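Local coordinates for protein methyltransferase (Streptomyces avermitilis, PDB 3GIW) that binds S-adenosyl-L-homocysteine and is probably an S-adenosylmethionine-dependent methyltransferase with a Rossmann-like fold, its substrate unknown, at residues A61-W65 against V249-H253; M66-A71 against P93-A99; V162-A168 against S194-S199. One frame throughout, in Å; residues are numbered along the deposited sequence. Where two conformers were deposited one is given.

In the fold
The three contacts tie helix 55-75 to its neighbours and to the parallel strands beneath it in a Rossmann-like methyltransferase domain. Contacts 1 and 2 use successive turns of that helix, their centres about 12 Å apart; Arg68 NH2 of contact 2 lies 2.9 Å from Trp252 O of contact 1. Contact 3 forms the floor, its centre about 14 Å from that of contact 1 and 12 Å from that of contact 2: Ile167 CD1 touches Trp65 CZ3 at 3.8 Å and Met66 CG at 3.7 Å. At the cofactor site itself, Asn62 OD1 of contact 1 is hydrogen-bonded to Ser199 OG of contact 3 at 2.7 Å. Asn62 and Arg63 bind S-adenosyl-L-homocysteine, absent here; an unknown ligand lies about 3 Å from the side chain of Ala168.

Contact 1: residues A61-W65 against V249-H253; sequences ANRDW and VHKWH
In this Rossmann-like methyltransferase fold, a turn of helix 55-75 packs against the loop that follows strand 240-248. Residues 61-65 are regular alpha-helix, with Trp65 N bonded to Ala61 O at 2.9 Å; residues 249-251 form a 3-10 turn. CA atoms pair Trp65 with Val249 at 6.0 Å and Ala61 with His250 at 6.4 Å. Val249 (chi1 m) points at the helix: Val249 CG2 lies 4.2 Å from Ala61 CB, while Val249 CG1 makes a CH-pi contact over the five-membered ring of Trp65, 4.0 Å from the centroid. The turn then closes through Trp252 N to Val249 O at 3.2 Å and brings Trp252 (chi1 t) beside Trp65, also t. The two indoles meet in an offset edge-to-face pair, five-membered ring centroids 4.9 Å apart and planes at 74°, the edge of Trp65 directed at the face of Trp252. On another side of this helical turn, Asn62, which binds S-adenosyl-L-homocysteine, bonds Tyr28 and Ser199. Trp65 NE1 is 3.4 Å from Trp252 CG.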
loop_
_atom_site.group_PDB
_atom_site.type_symbol
_atom_site.label_atom_id
_atom_site.label_comp_id
_atom_site.label_asym_id
_atom_site.label_seq_id
_atom_site.Cartn_x
_atom_site.Cartn_y
_atom_site.Cartn_z
ATOM N N ALA A 61 9.804 4.523 -5.673
ATOM C CA ALA A 61 9.775 3.202 -6.249
ATOM C C ALA A 61 8.571 2.397 -5.754
ATOM O O ALA A 61 8.003 1.579 -6.490
ATOM C CB ALA A 61 11.103 2.419 -5.937
ATOM N N ASN A 62 8.184 2.577 -4.508
ATOM C CA ASN A 62 6.991 1.904 -3.998
ATOM C C ASN A 62 5.731 2.378 -4.727
ATOM O O ASN A 62 4.885 1.555 -5.133
ATOM C CB ASN A 62 6.847 2.108 -2.495
ATOM C CG ASN A 62 5.539 1.536 -1.953
ATOM O OD1 ASN A 62 5.461 0.337 -1.714
ATOM N ND2 ASN A 62 4.517 2.375 -1.856
ATOM N N ARG A 63 5.618 3.685 -4.958
ATOM C CA ARG A 63 4.473 4.215 -5.699
ATOM C C ARG A 63 4.474 3.683 -7.120
ATOM O O ARG A 63 3.401 3.275 -7.653
ATOM C CB ARG A 63 4.412 5.740 -5.644
ATOM C CG ARG A 63 3.048 6.292 -6.147
ATOM C CD ARG A 63 1.899 6.059 -5.174
ATOM N NE ARG A 63 0.604 6.445 -5.758
ATOM C CZ ARG A 63 -0.536 6.503 -5.066
ATOM N NH1 ARG A 63 -0.545 6.226 -3.760
ATOM N NH2 ARG A 63 -1.670 6.843 -5.686
ATOM N N ASP A 64 5.621 3.673 -7.797
ATOM C CA ASP A 64 5.721 3.179 -9.167
ATOM C C ASP A 64 5.323 1.688 -9.244
ATOM O O ASP A 64 4.643 1.259 -10.182
ATOM C CB ASP A 64 7.154 3.351 -9.706
ATOM C CG ASP A 64 7.534 4.808 -9.985
ATOM O OD1 ASP A 64 6.654 5.673 -10.082
ATOM O OD2 ASP A 64 8.753 5.074 -10.101
ATOM N N TRP A 65 5.730 0.921 -8.231
ATOM C CA TRP A 65 5.395 -0.489 -8.122
ATOM C C TRP A 65 3.868 -0.649 -8.035
ATOM O O TRP A 65 3.309 -1.509 -8.726
ATOM C CB TRP A 65 6.107 -1.164 -6.913
ATOM C CG TRP A 65 5.722 -2.623 -6.812
ATOM C CD1 TRP A 65 6.270 -3.642 -7.489
ATOM C CD2 TRP A 65 4.645 -3.174 -6.042
ATOM N NE1 TRP A 65 5.610 -4.819 -7.197
ATOM C CE2 TRP A 65 4.598 -4.544 -6.320
ATOM C CE3 TRP A 65 3.713 -2.635 -5.148
ATOM C CZ2 TRP A 65 3.645 -5.387 -5.741
ATOM C CZ3 TRP A 65 2.764 -3.478 -4.619
ATOM C CH2 TRP A 65 2.761 -4.826 -4.888
ATOM N N VAL A 249 10.945 -4.237 -4.923
ATOM C CA VAL A 249 9.924 -3.656 -5.793
ATOM C C VAL A 249 10.443 -3.199 -7.136
ATOM O O VAL A 249 9.712 -3.322 -8.145
ATOM C CB VAL A 249 9.111 -2.504 -5.151
ATOM C CG1 VAL A 249 8.189 -3.045 -4.101
ATOM C CG2 VAL A 249 9.974 -1.367 -4.591
ATOM N N HIS A 250 11.681 -2.707 -7.233
ATOM C CA HIS A 250 12.204 -2.224 -8.512
ATOM C C HIS A 250 12.572 -3.363 -9.465
ATOM O O HIS A 250 12.884 -3.116 -10.631
ATOM C CB HIS A 250 13.382 -1.288 -8.286
ATOM C CG HIS A 250 14.582 -1.966 -7.724
ATOM N ND1 HIS A 250 14.543 -2.709 -6.558
ATOM C CD2 HIS A 250 15.873 -1.986 -8.138
ATOM C CE1 HIS A 250 15.753 -3.169 -6.295
ATOM N NE2 HIS A 250 16.582 -2.737 -7.232
ATOM N N LYS A 251 12.543 -4.582 -8.966
ATOM C CA LYS A 251 12.793 -5.790 -9.755
ATOM C C LYS A 251 11.514 -6.552 -10.163
ATOM O O LYS A 251 11.600 -7.607 -10.794
ATOM C CB LYS A 251 13.728 -6.726 -8.950
ATOM C CG LYS A 251 15.071 -6.104 -8.676
ATOM C CD LYS A 251 16.037 -7.056 -7.988
ATOM C CE LYS A 251 17.311 -6.322 -7.662
ATOM N NZ LYS A 251 18.402 -7.242 -7.197
ATOM N N TRP A 252 10.347 -6.035 -9.773
ATOM C CA TRP A 252 9.058 -6.655 -10.099
ATOM C C TRP A 252 8.505 -6.051 -11.396
ATOM O O TRP A 252 8.071 -4.904 -11.407
ATOM C CB TRP A 252 8.057 -6.493 -8.941
ATOM C CG TRP A 252 6.833 -7.357 -9.017
ATOM C CD1 TRP A 252 6.678 -8.570 -8.431
ATOM C CD2 TRP A 252 5.628 -7.106 -9.769
ATOM N NE1 TRP A 252 5.444 -9.093 -8.743
ATOM C CE2 TRP A 252 4.792 -8.226 -9.584
ATOM C CE3 TRP A 252 5.170 -6.043 -10.551
ATOM C CZ2 TRP A 252 3.513 -8.323 -10.182
ATOM C CZ3 TRP A 252 3.905 -6.144 -11.161
ATOM C CH2 TRP A 252 3.096 -7.268 -10.954
ATOM N N HIS A 253 8.517 -6.830 -12.477
ATOM C CA HIS A 253 8.028 -6.402 -13.807
ATOM C C HIS A 253 8.515 -4.975 -14.159
ATOM O O HIS A 253 7.701 -4.071 -14.437
ATOM C CB HIS A 253 6.498 -6.499 -13.888
ATOM C CG HIS A 253 5.952 -7.890 -13.740
ATOM N ND1 HIS A 253 4.947 -8.378 -14.552
ATOM C CD2 HIS A 253 6.226 -8.876 -12.861
ATOM C CE1 HIS A 253 4.659 -9.619 -14.199
ATOM N NE2 HIS A 253 5.437 -9.956 -13.189
#

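Contact 2: residues M66-A71 against P93-A99; sequences MNRAVA and PNLHEIA
Two helices on the same side of the Rossmann-like sheet pack here through apolar side chains, helix 55-75 beside the start of helix 95-102. The short helical segments 66-71 and 95-99 cross at -41°, with axes 9.4 Å apart at closest approach; the nearest CA pair is Ala71 and Ile98, at 6.5 Å. Ile98 (chi1 m, chi2 t) is a knob in the hole formed by Met66, Asn67, Val70 and Ala71. Ile98 CG2 lies 3.8 Å from Val70 CG1 and 4.2 Å from Ala71 CB, while Ile98 CD1 approaches Asn67 OD1 to 3.5 Å. Val70 (t) also sets CG2 3.7 Å from Leu95 CG, and Leu95 reaches on to strands 81-85 and 107-112, joining the helix pair to the sheet. Met66, a selenomethionine, places SE 4.2 Å from Ile98 CD1. After cis-Pro93, Asn94 N, at the N-cap position, donates to Glu97 OE1 at 2.9 Å. A water bridges the upstream end, donating to Asn67 OD1 at 2.9 Å and Pro93 O at 2.7 Å.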
loop_
_atom_site.group_PDB
_atom_site.type_symbol
_atom_site.label_atom_id
_atom_site.label_comp_id
_atom_site.label_asym_id
_atom_site.label_seq_id
_atom_site.Cartn_x
_atom_site.Cartn_y
_atom_site.Cartn_z
HETATM N N MSE A 66 3.210 0.146 -7.201
HETATM C CA MSE A 66 1.747 0.067 -7.124
HETATM C C MSE A 66 1.157 0.232 -8.518
HETATM O O MSE A 66 0.260 -0.502 -8.908
HETATM C CB MSE A 66 1.173 1.150 -6.187
HETATM C CG MSE A 66 -0.362 1.120 -6.088
HETATM SE SE MSE A 66 -1.333 2.148 -7.454
HETATM C CE MSE A 66 -1.353 3.832 -6.599
ATOM N N ASN A 67 1.645 1.221 -9.253
ATOM C CA ASN A 67 1.134 1.489 -10.585
ATOM C C ASN A 67 1.276 0.240 -11.480
ATOM O O ASN A 67 0.331 -0.140 -12.178
ATOM C CB ASN A 67 1.849 2.671 -11.264
ATOM C CG ASN A 67 1.633 4.018 -10.578
ATOM O OD1 ASN A 67 0.802 4.189 -9.702
ATOM N ND2 ASN A 67 2.370 5.001 -11.051
ATOM N N ARG A 68 2.440 -0.409 -11.486
ATOM C CA ARG A 68 2.659 -1.580 -12.322
ATOM C C ARG A 68 1.827 -2.781 -11.829
ATOM O O ARG A 68 1.297 -3.531 -12.653
ATOM C CB ARG A 68 4.148 -1.938 -12.390
ATOM C CG ARG A 68 4.999 -0.845 -12.955
ATOM C CD ARG A 68 6.370 -1.319 -13.363
ATOM N NE ARG A 68 7.135 -2.024 -12.336
ATOM C CZ ARG A 68 7.714 -1.449 -11.285
ATOM N NH1 ARG A 68 7.645 -0.142 -11.093
ATOM N NH2 ARG A 68 8.337 -2.196 -10.379
ATOM N N ALA A 69 1.702 -2.963 -10.518
ATOM C CA ALA A 69 0.930 -4.079 -9.970
ATOM C C ALA A 69 -0.561 -3.943 -10.307
ATOM O O ALA A 69 -1.200 -4.930 -10.725
ATOM C CB ALA A 69 1.166 -4.240 -8.485
ATOM N N VAL A 70 -1.114 -2.737 -10.147
ATOM C CA VAL A 70 -2.531 -2.524 -10.442
ATOM C C VAL A 70 -2.794 -2.663 -11.940
ATOM O O VAL A 70 -3.799 -3.300 -12.343
ATOM C CB VAL A 70 -3.009 -1.166 -9.888
ATOM C CG1 VAL A 70 -4.428 -0.814 -10.380
ATOM C CG2 VAL A 70 -2.960 -1.193 -8.334
ATOM N N ALA A 71 -1.903 -2.132 -12.780
ATOM C CA ALA A 71 -2.032 -2.324 -14.224
ATOM C C ALA A 71 -2.008 -3.822 -14.623
ATOM O O ALA A 71 -2.851 -4.273 -15.399
ATOM C CB ALA A 71 -0.937 -1.551 -14.946
ATOM N N PRO A 93 -1.356 9.092 -10.715
ATOM C CA PRO A 93 -2.687 8.501 -10.798
ATOM C C PRO A 93 -3.046 7.664 -9.578
ATOM O O PRO A 93 -2.220 6.908 -9.050
ATOM C CB PRO A 93 -2.580 7.615 -12.041
ATOM C CG PRO A 93 -1.188 7.164 -12.015
ATOM C CD PRO A 93 -0.384 8.321 -11.509
ATOM N N ASN A 94 -4.290 7.784 -9.146
ATOM C CA ASN A 94 -4.760 6.941 -8.052
ATOM C C ASN A 94 -5.105 5.566 -8.607
ATOM O O ASN A 94 -5.272 5.386 -9.827
ATOM C CB ASN A 94 -5.991 7.549 -7.393
ATOM C CG ASN A 94 -5.662 8.754 -6.553
ATOM O OD1 ASN A 94 -4.976 8.631 -5.542
ATOM N ND2 ASN A 94 -6.163 9.919 -6.961
ATOM N N LEU A 95 -5.198 4.606 -7.696
ATOM C CA LEU A 95 -5.458 3.211 -8.049
ATOM C C LEU A 95 -6.658 3.109 -8.998
ATOM O O LEU A 95 -6.594 2.435 -10.040
ATOM C CB LEU A 95 -5.698 2.390 -6.772
ATOM C CG LEU A 95 -5.704 0.877 -6.952
ATOM C CD1 LEU A 95 -5.310 0.150 -5.680
ATOM C CD2 LEU A 95 -7.020 0.411 -7.410
ATOM N N HIS A 96 -7.776 3.747 -8.652
ATOM C CA HIS A 96 -8.966 3.643 -9.516
ATOM C C HIS A 96 -8.817 4.245 -10.905
ATOM O O HIS A 96 -9.517 3.830 -11.838
ATOM C CB HIS A 96 -10.260 4.169 -8.829
ATOM C CG HIS A 96 -10.444 5.646 -8.886
ATOM N ND1 HIS A 96 -9.819 6.503 -8.002
ATOM C CD2 HIS A 96 -11.210 6.416 -9.698
ATOM C CE1 HIS A 96 -10.189 7.747 -8.286
ATOM N NE2 HIS A 96 -11.018 7.722 -9.316
ATOM N N GLU A 97 -7.967 5.253 -11.016
ATOM C CA GLU A 97 -7.754 5.921 -12.301
ATOM C C GLU A 97 -7.011 4.960 -13.233
ATOM O O GLU A 97 -7.322 4.886 -14.433
ATOM C CB GLU A 97 -7.014 7.246 -12.076
ATOM C CG GLU A 97 -7.873 8.227 -11.293
ATOM C CD GLU A 97 -7.102 9.392 -10.655
ATOM O OE1 GLU A 97 -5.891 9.503 -10.775
ATOM O OE2 GLU A 97 -7.758 10.207 -9.976
ATOM N N ILE A 98 -6.076 4.193 -12.678
ATOM C CA ILE A 98 -5.368 3.166 -13.461
ATOM C C ILE A 98 -6.354 2.063 -13.881
ATOM O O ILE A 98 -6.440 1.709 -15.066
ATOM C CB ILE A 98 -4.183 2.583 -12.680
ATOM C CG1 ILE A 98 -3.109 3.643 -12.470
ATOM C CG2 ILE A 98 -3.593 1.351 -13.416
ATOM C CD1 ILE A 98 -2.087 3.222 -11.425
ATOM N N ALA A 99 -7.113 1.531 -12.919
ATOM C CA ALA A 99 -8.044 0.430 -13.201
ATOM C C ALA A 99 -9.109 0.865 -14.200
ATOM O O ALA A 99 -9.428 0.147 -15.145
ATOM C CB ALA A 99 -8.697 -0.050 -11.904
HETATM O O HOH W 1 0.359 6.813 -8.434
#

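Contact 3: residues V162-A168 against S194-S199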
loop_
_atom_site.group_PDB
_atom_site.type_symbol
_atom_site.label_atom_id
_atom_site.label_comp_id
_atom_site.label_asym_id
_atom_site.label_seq_id
_atom_site.Cartn_x
_atom_site.Cartn_y
_atom_site.Cartn_z
ATOM N N VAL A 162 -11.874 -10.110 -6.390
ATOM C CA VAL A 162 -11.399 -8.824 -5.879
ATOM C C VAL A 162 -9.872 -8.900 -5.695
ATOM O O VAL A 162 -9.355 -9.943 -5.286
ATOM C CB VAL A 162 -12.040 -8.553 -4.487
ATOM C CG1 VAL A 162 -11.523 -7.272 -3.853
ATOM C CG2 VAL A 162 -13.599 -8.426 -4.566
ATOM N N ALA A 163 -9.156 -7.818 -6.036
ATOM C CA ALA A 163 -7.750 -7.664 -5.628
ATOM C C ALA A 163 -7.677 -6.865 -4.330
ATOM O O ALA A 163 -8.124 -5.704 -4.282
ATOM C CB ALA A 163 -6.945 -6.960 -6.679
ATOM N N LEU A 164 -7.126 -7.503 -3.308
ATOM C CA LEU A 164 -6.873 -6.924 -2.009
ATOM C C LEU A 164 -5.466 -6.340 -2.083
ATOM O O LEU A 164 -4.495 -7.089 -2.206
ATOM C CB LEU A 164 -6.967 -7.981 -0.917
ATOM C CG LEU A 164 -6.705 -7.523 0.509
ATOM C CD1 LEU A 164 -7.711 -6.489 1.004
ATOM C CD2 LEU A 164 -6.679 -8.726 1.470
ATOM N N THR A 165 -5.387 -5.005 -2.027
ATOM C CA THR A 165 -4.096 -4.292 -2.055
ATOM C C THR A 165 -3.737 -3.753 -0.669
ATOM O O THR A 165 -4.513 -2.979 -0.076
ATOM C CB THR A 165 -4.061 -3.207 -3.175
ATOM O OG1 THR A 165 -5.116 -2.285 -3.005
ATOM C CG2 THR A 165 -4.289 -3.849 -4.547
ATOM N N VAL A 166 -2.593 -4.174 -0.138
ATOM C CA VAL A 166 -2.122 -3.792 1.210
ATOM C C VAL A 166 -0.677 -3.286 0.988
ATOM O O VAL A 166 0.274 -4.052 1.133
ATOM C CB VAL A 166 -2.189 -4.961 2.224
ATOM C CG1 VAL A 166 -1.855 -4.457 3.607
ATOM C CG2 VAL A 166 -3.616 -5.596 2.221
ATOM N N ILE A 167 -0.573 -2.019 0.582
ATOM C CA ILE A 167 0.659 -1.435 0.057
ATOM C C ILE A 167 1.189 -0.344 0.989
ATOM O O ILE A 167 0.480 0.568 1.405
ATOM C CB ILE A 167 0.390 -0.899 -1.357
ATOM C CG1 ILE A 167 -0.027 -2.073 -2.270
ATOM C CG2 ILE A 167 1.652 -0.167 -1.879
ATOM C CD1 ILE A 167 -0.441 -1.731 -3.696
ATOM N N ALA A 168 2.452 -0.511 1.391
ATOM C CA ALA A 168 3.144 0.493 2.203
ATOM C C ALA A 168 2.431 0.742 3.538
ATOM O O ALA A 168 2.334 1.880 4.018
ATOM C CB ALA A 168 3.350 1.813 1.395
ATOM N N SER A 194 -9.541 -14.298 -6.743
ATOM C CA SER A 194 -9.133 -13.037 -6.126
ATOM C C SER A 194 -7.602 -13.006 -6.006
ATOM O O SER A 194 -6.914 -14.034 -6.224
ATOM C CB SER A 194 -9.795 -12.875 -4.753
ATOM O OG SER A 194 -11.206 -12.723 -4.896
ATOM N N TYR A 195 -7.071 -11.816 -5.702
ATOM C CA TYR A 195 -5.622 -11.608 -5.556
ATOM C C TYR A 195 -5.285 -10.854 -4.274
ATOM O O TYR A 195 -6.100 -10.098 -3.721
ATOM C CB TYR A 195 -5.050 -10.836 -6.760
ATOM C CG TYR A 195 -4.910 -11.657 -8.038
ATOM C CD1 TYR A 195 -6.020 -11.951 -8.843
ATOM C CD2 TYR A 195 -3.662 -12.102 -8.461
ATOM C CE1 TYR A 195 -5.886 -12.660 -10.015
ATOM C CE2 TYR A 195 -3.524 -12.831 -9.629
ATOM C CZ TYR A 195 -4.647 -13.121 -10.393
ATOM O OH TYR A 195 -4.552 -13.844 -11.584
ATOM N N LEU A 196 -4.058 -11.064 -3.807
ATOM C CA LEU A 196 -3.420 -10.284 -2.739
ATOM C C LEU A 196 -2.186 -9.644 -3.358
ATOM O O LEU A 196 -1.369 -10.334 -3.952
ATOM C CB LEU A 196 -3.033 -11.198 -1.582
ATOM C CG LEU A 196 -2.248 -10.511 -0.446
ATOM C CD1 LEU A 196 -3.033 -9.395 0.258
ATOM C CD2 LEU A 196 -1.788 -11.564 0.596
ATOM N N ALA A 197 -2.054 -8.333 -3.191
ATOM C CA ALA A 197 -0.873 -7.559 -3.639
ATOM C C ALA A 197 -0.370 -6.783 -2.421
ATOM O O ALA A 197 -1.150 -6.052 -1.790
ATOM C CB ALA A 197 -1.204 -6.590 -4.771
HETATM N N MSE A 198 0.918 -6.896 -2.138
HETATM C CA MSE A 198 1.511 -6.217 -1.005
HETATM C C MSE A 198 2.888 -5.654 -1.311
HETATM O O MSE A 198 3.662 -6.195 -2.070
HETATM C CB MSE A 198 1.684 -7.168 0.192
HETATM C CG MSE A 198 0.394 -7.892 0.634
HETATM SE SE MSE A 198 0.706 -8.928 2.263
HETATM C CE MSE A 198 1.002 -7.455 3.472
ATOM N N SER A 199 3.229 -4.574 -0.612
ATOM C CA SER A 199 4.639 -4.173 -0.446
ATOM C C SER A 199 4.952 -4.235 1.050
ATOM O O SER A 199 4.155 -3.741 1.897
ATOM C CB SER A 199 4.968 -2.836 -1.073
ATOM O OG SER A 199 4.282 -1.782 -0.465
HETATM O O HOH W 2 1.933 -3.248 3.259
#
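On one face of this strand pair, Leu196 CD1 fills the notch in front of Leu164 and Val166, 3.9 Å from Leu164 CD2 and 4.3 Å from Val166 CG2. Further along, Met198, a selenomethionine, lays its CE 4.1 Å from Val166 CG1. On the other face small Ala163 and Ala197 make a shallow place, with Ala163 CB against Tyr195 CB at 4.3 Å and Thr165 CG2 beside Ala197 CB at 4.1 Å. The Tyr195 ring leads away at one end to Leu73 of helix 55-75 and Val273 of strand 269-275; at the other, Ile167 CG2 sits 3.4 Å from Ser199 OG. These are neighbouring parallel strands of a beta-alpha-beta crossover in the Rossmann-like sheet, connected through helix 179-187. Backbone bonds alternate between them, as in Leu164 N to Tyr195 O (2.8 Å) and Ala197 N to Leu164 O (2.9 Å). The last, Ser199 N to Val166 O, is weak at 3.5 Å, and a water donates to Val166 O and Ser199 O. Ser199 OG, also bonded to Asn62, accepts from Ala168 N at 2.9 Å.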